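Side-chain contacts in uncharacterized protein Cgl0159 (Corynebacterium glutamicum, PDB 3FOK), which is of unknown function but belongs to a family named after it and folds as a TIM barrel, a ring of eight parallel strands wrapped in helices: residues E163-A168 against A210-D215; Q204-A209 against T219-P224; H167-A172 against L177-E182. All coordinates share one frame; numbering follows the deposited sequence.

Contact 1 of 3, residues E163-A168 against A210-D215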
loop_
_atom_site.group_PDB
_atom_site.type_symbol
_atom_site.label_atom_id
_atom_site.label_comp_id
_atom_site.label_asym_id
_atom_site.label_seq_id
_atom_site.Cartn_x
_atom_site.Cartn_y
_atom_site.Cartn_z
ATOM N N GLU A 163 -7.941 -4.530 -10.503
ATOM C CA GLU A 163 -8.395 -3.986 -9.228
ATOM C C GLU A 163 -8.578 -2.469 -9.268
ATOM O O GLU A 163 -9.551 -1.946 -8.731
ATOM C CB GLU A 163 -7.423 -4.381 -8.108
ATOM C CG GLU A 163 -7.813 -3.872 -6.732
ATOM C CD GLU A 163 -7.071 -4.574 -5.606
ATOM O OE1 GLU A 163 -5.892 -4.936 -5.802
ATOM O OE2 GLU A 163 -7.667 -4.754 -4.521
ATOM N N ALA A 164 -7.655 -1.764 -9.912
ATOM C CA ALA A 164 -7.750 -0.311 -10.004
ATOM C C ALA A 164 -8.946 0.081 -10.861
ATOM O O ALA A 164 -9.600 1.097 -10.602
ATOM C CB ALA A 164 -6.473 0.264 -10.597
ATOM N N THR A 165 -9.229 -0.721 -11.887
ATOM C CA THR A 165 -10.361 -0.446 -12.763
ATOM C C THR A 165 -11.648 -0.636 -11.971
ATOM O O THR A 165 -12.597 0.141 -12.115
ATOM C CB THR A 165 -10.375 -1.389 -13.986
ATOM O OG1 THR A 165 -9.233 -1.122 -14.809
ATOM C CG2 THR A 165 -11.644 -1.190 -14.800
ATOM N N ALA A 166 -11.674 -1.666 -11.127
ATOM C CA ALA A 166 -12.848 -1.940 -10.304
ATOM C C ALA A 166 -13.102 -0.743 -9.392
ATOM O O ALA A 166 -14.246 -0.321 -9.206
ATOM C CB ALA A 166 -12.634 -3.195 -9.472
ATOM N N HIS A 167 -12.031 -0.191 -8.830
ATOM C CA HIS A 167 -12.160 0.961 -7.949
ATOM C C HIS A 167 -12.681 2.170 -8.723
ATOM O O HIS A 167 -13.510 2.927 -8.218
ATOM C CB HIS A 167 -10.812 1.283 -7.298
ATOM C CG HIS A 167 -10.365 0.258 -6.296
ATOM N ND1 HIS A 167 -11.081 -0.891 -6.037
ATOM C CD2 HIS A 167 -9.278 0.211 -5.488
ATOM C CE1 HIS A 167 -10.457 -1.602 -5.115
ATOM N NE2 HIS A 167 -9.359 -0.955 -4.765
ATOM N N ALA A 168 -12.209 2.345 -9.955
ATOM C CA ALA A 168 -12.656 3.466 -10.774
ATOM C C ALA A 168 -14.165 3.367 -11.007
ATOM O O ALA A 168 -14.877 4.365 -10.928
ATOM C CB ALA A 168 -11.923 3.474 -12.105
ATOM N N ALA A 210 -17.114 -6.353 -17.764
ATOM C CA ALA A 210 -18.464 -6.119 -17.268
ATOM C C ALA A 210 -18.587 -6.427 -15.781
ATOM O O ALA A 210 -19.382 -5.802 -15.077
ATOM C CB ALA A 210 -19.460 -6.968 -18.057
ATOM N N GLY A 211 -17.800 -7.389 -15.304
ATOM C CA GLY A 211 -17.864 -7.764 -13.902
ATOM C C GLY A 211 -17.040 -6.911 -12.948
ATOM O O GLY A 211 -17.025 -7.175 -11.745
ATOM N N LEU A 212 -16.359 -5.895 -13.470
ATOM C CA LEU A 212 -15.525 -5.024 -12.641
ATOM C C LEU A 212 -16.339 -3.891 -12.023
ATOM O O LEU A 212 -17.054 -3.172 -12.716
ATOM C CB LEU A 212 -14.381 -4.432 -13.474
ATOM C CG LEU A 212 -13.393 -5.417 -14.106
ATOM C CD1 LEU A 212 -12.392 -4.665 -14.971
ATOM C CD2 LEU A 212 -12.676 -6.194 -13.009
ATOM N N GLY A 213 -16.212 -3.723 -10.712
ATOM C CA GLY A 213 -16.951 -2.678 -10.027
ATOM C C GLY A 213 -17.985 -3.280 -9.094
ATOM O O GLY A 213 -18.352 -4.443 -9.247
ATOM N N ASN A 214 -18.461 -2.497 -8.131
ATOM C CA ASN A 214 -19.450 -2.982 -7.176
ATOM C C ASN A 214 -20.849 -2.531 -7.563
ATOM O O ASN A 214 -21.811 -2.723 -6.821
ATOM C CB ASN A 214 -19.113 -2.483 -5.767
ATOM C CG ASN A 214 -19.202 -0.971 -5.639
ATOM O OD1 ASN A 214 -18.989 -0.419 -4.561
ATOM N ND2 ASN A 214 -19.522 -0.297 -6.732
ATOM N N ASP A 215 -20.944 -1.930 -8.740
ATOM C CA ASP A 215 -22.198 -1.429 -9.281
ATOM C C ASP A 215 -21.914 -1.209 -10.763
ATOM O O ASP A 215 -21.160 -0.310 -11.123
ATOM C CB ASP A 215 -22.550 -0.094 -8.622
ATOM C CG ASP A 215 -23.850 0.502 -9.142
ATOM O OD1 ASP A 215 -24.332 0.060 -10.207
ATOM O OD2 ASP A 215 -24.386 1.420 -8.484
#
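Leu212 lies across Thr165 and Ala166 on the outer layer of a TIM barrel, where the loop that follows helix 199-210 runs beside the neighbouring helix 158-174 on its way to strand 219-224. The leucine is the longest side chain taking part, with Ala166 covered almost as much. Its CB points at the helix and comes within 4.3 Å of Ala166 CA, packing against backbone rather than against another side chain. CG sits anti to the carbonyl carbon (chi1 -61°), and from there the chain runs on extended, so that CD1 is carried past Ala166 to Thr165. CD1 ends 3.6 Å from Thr165 CG2, methyl against methyl, and 4.0 Å from Thr165 CB. Thr165 shares its two branches between two tasks: CG2, anti to the backbone N, takes the leucine, while OG1 turns back to hydrogen-bond Thr161 O and also Tyr129 OH. The polar branch of this buried threonine is thus satisfied away from the apolar one. Val149 of strand 144-151 touches both Leu212 and Thr165, so the leucine and threonine meet over this strand of the barrel wall.

One residue on, the chain lies against the helix backbone. Gly213 has a positive phi of 113°, a conformation suited to a residue without a side chain, and its backbone hydrogen-bonds to a second subunit. Arg128 and Arg140 of that second subunit form salt bridges with Glu163 and Asp215. Ala166 CB stands 3.8 Å from Gly213 N, and Ala166 O lies 3.7 Å from Gly213 CA.

Contact 2 of 3, residues Q204-A209 against T219-P224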
loop_
_atom_site.group_PDB
_atom_site.type_symbol
_atom_site.label_atom_id
_atom_site.label_comp_id
_atom_site.label_asym_id
_atom_site.label_seq_id
_atom_site.Cartn_x
_atom_site.Cartn_y
_atom_site.Cartn_z
ATOM N N GLN A 204 -14.527 -12.729 -24.440
ATOM C CA GLN A 204 -14.008 -13.050 -23.118
ATOM C C GLN A 204 -13.628 -11.783 -22.348
ATOM O O GLN A 204 -13.816 -11.707 -21.134
ATOM C CB GLN A 204 -12.784 -13.962 -23.228
ATOM C CG GLN A 204 -12.353 -14.552 -21.896
ATOM C CD GLN A 204 -11.075 -15.362 -21.994
ATOM O OE1 GLN A 204 -10.657 -15.999 -21.024
ATOM N NE2 GLN A 204 -10.444 -15.343 -23.166
ATOM N N SER A 205 -13.091 -10.792 -23.054
ATOM C CA SER A 205 -12.686 -9.549 -22.412
ATOM C C SER A 205 -13.896 -8.775 -21.907
ATOM O O SER A 205 -13.832 -8.119 -20.867
ATOM C CB SER A 205 -11.870 -8.674 -23.378
ATOM O OG SER A 205 -12.665 -8.151 -24.421
ATOM N N VAL A 206 -14.998 -8.851 -22.643
ATOM C CA VAL A 206 -16.211 -8.152 -22.245
ATOM C C VAL A 206 -16.804 -8.774 -20.988
ATOM O O VAL A 206 -17.221 -8.062 -20.072
ATOM C CB VAL A 206 -17.262 -8.184 -23.367
ATOM C CG1 VAL A 206 -18.550 -7.564 -22.888
ATOM C CG2 VAL A 206 -16.745 -7.427 -24.580
ATOM N N ALA A 207 -16.837 -10.103 -20.942
ATOM C CA ALA A 207 -17.382 -10.808 -19.783
ATOM C C ALA A 207 -16.600 -10.451 -18.522
ATOM O O ALA A 207 -17.163 -10.366 -17.431
ATOM C CB ALA A 207 -17.344 -12.310 -20.014
ATOM N N ILE A 208 -15.300 -10.229 -18.679
ATOM C CA ILE A 208 -14.445 -9.875 -17.558
ATOM C C ILE A 208 -14.639 -8.419 -17.152
ATOM O O ILE A 208 -14.883 -8.123 -15.983
ATOM C CB ILE A 208 -12.952 -10.123 -17.897
ATOM C CG1 ILE A 208 -12.699 -11.627 -18.049
ATOM C CG2 ILE A 208 -12.062 -9.537 -16.803
ATOM C CD1 ILE A 208 -11.331 -11.973 -18.572
ATOM N N ALA A 209 -14.542 -7.513 -18.118
ATOM C CA ALA A 209 -14.698 -6.088 -17.838
ATOM C C ALA A 209 -16.057 -5.768 -17.215
ATOM O O ALA A 209 -16.145 -5.008 -16.254
ATOM C CB ALA A 209 -14.507 -5.279 -19.118
ATOM N N THR A 219 -21.773 1.592 -16.474
ATOM C CA THR A 219 -20.649 1.246 -17.323
ATOM C C THR A 219 -21.012 0.931 -18.768
ATOM O O THR A 219 -21.973 0.221 -19.052
ATOM C CB THR A 219 -19.829 0.079 -16.716
ATOM O OG1 THR A 219 -20.197 -1.151 -17.344
ATOM C CG2 THR A 219 -20.086 -0.027 -15.218
ATOM N N TRP A 220 -20.219 1.498 -19.670
ATOM C CA TRP A 220 -20.368 1.328 -21.107
ATOM C C TRP A 220 -19.173 0.527 -21.602
ATOM O O TRP A 220 -18.189 0.353 -20.891
ATOM C CB TRP A 220 -20.359 2.686 -21.813
ATOM C CG TRP A 220 -21.584 3.514 -21.617
ATOM C CD1 TRP A 220 -22.165 3.854 -20.433
ATOM C CD2 TRP A 220 -22.366 4.136 -22.642
ATOM N NE1 TRP A 220 -23.263 4.651 -20.652
ATOM C CE2 TRP A 220 -23.411 4.841 -22.002
ATOM C CE3 TRP A 220 -22.285 4.170 -24.042
ATOM C CZ2 TRP A 220 -24.370 5.569 -22.710
ATOM C CZ3 TRP A 220 -23.239 4.897 -24.751
ATOM C CH2 TRP A 220 -24.268 5.586 -24.082
HETATM N N MSE A 221 -19.264 0.053 -22.834
HETATM C CA MSE A 221 -18.188 -0.708 -23.443
HETATM C C MSE A 221 -17.711 0.042 -24.677
HETATM O O MSE A 221 -18.503 0.642 -25.402
HETATM C CB MSE A 221 -18.674 -2.101 -23.861
HETATM C CG MSE A 221 -19.035 -3.034 -22.719
HETATM SE SE MSE A 221 -17.494 -3.768 -21.803
HETATM C CE MSE A 221 -17.614 -2.798 -20.149
ATOM N N LYS A 222 -16.405 0.018 -24.893
ATOM C CA LYS A 222 -15.793 0.648 -26.054
ATOM C C LYS A 222 -15.100 -0.550 -26.690
ATOM O O LYS A 222 -14.050 -0.986 -26.225
ATOM C CB LYS A 222 -14.783 1.704 -25.608
ATOM C CG LYS A 222 -14.159 2.523 -26.726
ATOM C CD LYS A 222 -13.146 3.499 -26.142
ATOM C CE LYS A 222 -12.339 4.199 -27.216
ATOM N NZ LYS A 222 -11.213 4.965 -26.614
ATOM N N LEU A 223 -15.711 -1.100 -27.734
ATOM C CA LEU A 223 -15.175 -2.286 -28.388
ATOM C C LEU A 223 -14.664 -2.080 -29.804
ATOM O O LEU A 223 -15.031 -1.119 -30.481
ATOM C CB LEU A 223 -16.246 -3.379 -28.416
ATOM C CG LEU A 223 -16.959 -3.712 -27.103
ATOM C CD1 LEU A 223 -18.002 -4.782 -27.361
ATOM C CD2 LEU A 223 -15.957 -4.180 -26.065
ATOM N N PRO A 224 -13.794 -2.994 -30.267
ATOM C CA PRO A 224 -13.230 -2.923 -31.615
ATOM C C PRO A 224 -14.154 -3.666 -32.577
ATOM O O PRO A 224 -14.738 -4.690 -32.208
ATOM C CB PRO A 224 -11.892 -3.628 -31.453
ATOM C CG PRO A 224 -12.245 -4.731 -30.510
ATOM C CD PRO A 224 -13.100 -4.024 -29.470
#
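Val206 does most of the work from the helix side, splitting its two methyls between Met221 and Leu223 of the strand. Just before it, Ser205 faces the strand without touching it; its OG is hydrogen-bonded to Val202 O one turn back, and its side chain leans on Pro183 and Met185 of strand 179-189. In Val206, CG1 is anti to the backbone N (chi1 175°) and meets the selenium of selenomethionine Met221, SE, at 4.1 Å. CG2, the other branch, settles against the forked end of Leu223, 3.7 Å from CD2 and 4.0 Å from CD1, the two side chains crossing at about a right angle. Helix 199-210 and strand 219-224 form the helix-to-strand return of a beta-alpha-beta crossover in the TIM barrel: the short segments run nearly antiparallel, at 160°, with their axes 10.3 Å apart. Three residues after Val206, on the same flank of the helix, Ala209 points its CB at the strand. Met221 bends at both chi2 and chi3, which swings its terminal methyl along the helix from Val206 toward this alanine, and Met221 CE comes to rest 4.1 Å from Ala209 CB.

Contact 3 of 3, residues H167-A172 against L177-E182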
loop_
_atom_site.group_PDB
_atom_site.type_symbol
_atom_site.label_atom_id
_atom_site.label_comp_id
_atom_site.label_asym_id
_atom_site.label_seq_id
_atom_site.Cartn_x
_atom_site.Cartn_y
_atom_site.Cartn_z
ATOM N N HIS A 167 -12.031 -0.191 -8.830
ATOM C CA HIS A 167 -12.160 0.961 -7.949
ATOM C C HIS A 167 -12.681 2.170 -8.723
ATOM O O HIS A 167 -13.510 2.927 -8.218
ATOM C CB HIS A 167 -10.812 1.283 -7.298
ATOM C CG HIS A 167 -10.365 0.258 -6.296
ATOM N ND1 HIS A 167 -11.081 -0.891 -6.037
ATOM C CD2 HIS A 167 -9.278 0.211 -5.488
ATOM C CE1 HIS A 167 -10.457 -1.602 -5.115
ATOM N NE2 HIS A 167 -9.359 -0.955 -4.765
ATOM N N ALA A 168 -12.209 2.345 -9.955
ATOM C CA ALA A 168 -12.656 3.466 -10.774
ATOM C C ALA A 168 -14.165 3.367 -11.007
ATOM O O ALA A 168 -14.877 4.365 -10.928
ATOM C CB ALA A 168 -11.923 3.474 -12.105
ATOM N N VAL A 169 -14.649 2.160 -11.291
ATOM C CA VAL A 169 -16.071 1.956 -11.518
ATOM C C VAL A 169 -16.843 2.220 -10.227
ATOM O O VAL A 169 -17.923 2.811 -10.260
ATOM C CB VAL A 169 -16.364 0.522 -12.019
ATOM C CG1 VAL A 169 -17.866 0.319 -12.161
ATOM C CG2 VAL A 169 -15.681 0.295 -13.359
ATOM N N ASN A 170 -16.292 1.783 -9.093
ATOM C CA ASN A 170 -16.940 2.012 -7.803
ATOM C C ASN A 170 -17.242 3.497 -7.678
ATOM O O ASN A 170 -18.379 3.902 -7.442
ATOM C CB ASN A 170 -16.022 1.621 -6.642
ATOM C CG ASN A 170 -15.853 0.119 -6.494
ATOM O OD1 ASN A 170 -15.103 -0.345 -5.629
ATOM N ND2 ASN A 170 -16.548 -0.650 -7.324
ATOM N N GLU A 171 -16.200 4.306 -7.845
ATOM C CA GLU A 171 -16.318 5.756 -7.736
ATOM C C GLU A 171 -17.212 6.379 -8.800
ATOM O O GLU A 171 -18.038 7.240 -8.496
ATOM C CB GLU A 171 -14.935 6.406 -7.799
ATOM C CG GLU A 171 -14.044 6.103 -6.606
ATOM C CD GLU A 171 -12.726 6.844 -6.667
ATOM O OE1 GLU A 171 -12.749 8.091 -6.708
ATOM O OE2 GLU A 171 -11.668 6.181 -6.678
ATOM N N ALA A 172 -17.048 5.953 -10.047
ATOM C CA ALA A 172 -17.855 6.503 -11.127
ATOM C C ALA A 172 -19.340 6.222 -10.898
ATOM O O ALA A 172 -20.176 7.115 -11.033
ATOM C CB ALA A 172 -17.411 5.929 -12.462
ATOM N N LEU A 177 -21.647 8.861 -12.650
ATOM C CA LEU A 177 -20.868 9.321 -13.789
ATOM C C LEU A 177 -20.664 8.152 -14.743
ATOM O O LEU A 177 -20.029 7.168 -14.385
ATOM C CB LEU A 177 -19.503 9.828 -13.315
ATOM C CG LEU A 177 -18.516 10.210 -14.416
ATOM C CD1 LEU A 177 -18.990 11.488 -15.087
ATOM C CD2 LEU A 177 -17.129 10.393 -13.830
ATOM N N PRO A 178 -21.206 8.242 -15.965
ATOM C CA PRO A 178 -21.037 7.143 -16.919
ATOM C C PRO A 178 -19.560 6.822 -17.102
ATOM O O PRO A 178 -18.732 7.728 -17.217
ATOM C CB PRO A 178 -21.673 7.692 -18.191
ATOM C CG PRO A 178 -22.748 8.593 -17.667
ATOM C CD PRO A 178 -22.031 9.316 -16.545
ATOM N N ILE A 179 -19.228 5.536 -17.114
ATOM C CA ILE A 179 -17.842 5.126 -17.283
ATOM C C ILE A 179 -17.696 4.088 -18.395
ATOM O O ILE A 179 -18.311 3.020 -18.385
ATOM C CB ILE A 179 -17.249 4.599 -15.955
ATOM C CG1 ILE A 179 -15.778 4.230 -16.159
ATOM C CG2 ILE A 179 -18.070 3.426 -15.444
ATOM C CD1 ILE A 179 -15.043 3.930 -14.872
HETATM N N MSE A 180 -16.853 4.450 -19.351
HETATM C CA MSE A 180 -16.551 3.693 -20.560
HETATM C C MSE A 180 -15.302 2.813 -20.380
HETATM O O MSE A 180 -14.218 3.326 -20.104
HETATM C CB MSE A 180 -16.320 4.731 -21.661
HETATM C CG MSE A 180 -16.303 4.282 -23.095
HETATM SE SE MSE A 180 -15.753 5.846 -24.136
HETATM C CE MSE A 180 -17.348 6.931 -23.955
ATOM N N LEU A 181 -15.449 1.498 -20.526
ATOM C CA LEU A 181 -14.305 0.600 -20.390
ATOM C C LEU A 181 -13.915 0.039 -21.758
ATOM O O LEU A 181 -14.771 -0.461 -22.494
ATOM C CB LEU A 181 -14.624 -0.567 -19.445
ATOM C CG LEU A 181 -15.097 -0.305 -18.012
ATOM C CD1 LEU A 181 -15.150 -1.631 -17.266
ATOM C CD2 LEU A 181 -14.158 0.654 -17.306
ATOM N N GLU A 182 -12.628 0.126 -22.090
ATOM C CA GLU A 182 -12.123 -0.392 -23.358
ATOM C C GLU A 182 -11.341 -1.658 -23.029
ATOM O O GLU A 182 -10.166 -1.593 -22.671
ATOM C CB GLU A 182 -11.202 0.630 -24.029
ATOM C CG GLU A 182 -10.873 0.315 -25.488
ATOM C CD GLU A 182 -9.919 1.325 -26.111
ATOM O OE1 GLU A 182 -10.073 2.538 -25.851
ATOM O OE2 GLU A 182 -9.022 0.910 -26.874
#
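Leu177 opens the second segment by giving its backbone N-H to Ala172 O, which it reaches at 2.8 Å and almost straight, at 168°. The donor approaches tilted 27° from the carbonyl plane, and Leu177 CB lies beside the same oxygen. The bond ties the last turn of helix 158-174 to the start of the chain that leads into strand 179-189, the return limb of a beta-alpha-beta unit of the TIM barrel. Leu177 O in turn lies 3.5 Å from Ala172 CB. At Ile179 the strand faces the helix squarely: CB lies 3.7 Å from Ala172 CB, and CG2 packs on the same methyl. Because CG1 is anti to the backbone N (chi1 -178°) and the chain stays extended beyond it, Ile179 CD1 stays against Ala172 CB (3.9 Å) and also extends to Ala168 CB (4.2 Å) and Val169 CG2 (4.0 Å). Two residues on, Leu181 adds a looser touch, its CD2 4.2 Å from the same Val169 methyl. Apart from the single backbone bond the interface is apolar and buried, so shape and exclusion of water probably hold the helix to the barrel wall.

In the fold
The three contacts lie close together in consecutive units of the barrel. Contacts 1 and 3 both use helix 158-174, their centres about 7 Å apart: contact 3 seats the helix on its strand, contact 1 packs another flank against the loop from the next helix. Val169 joins them, its CG1 3.6 Å from Leu212 O. Contact 2, centred about 12 Å from each of the others, repeats the helix-on-strand packing one unit later. Strands 179-189 and 219-224 are neighbours; Trp220 N lies 2.8 Å from Ile179 O, probably hydrogen-bonded. No active site is established, but Lys222 NZ and Glu182 OE1 form a 2.8 Å salt bridge, which Lys146 joins, on the strand faces turned from the helices.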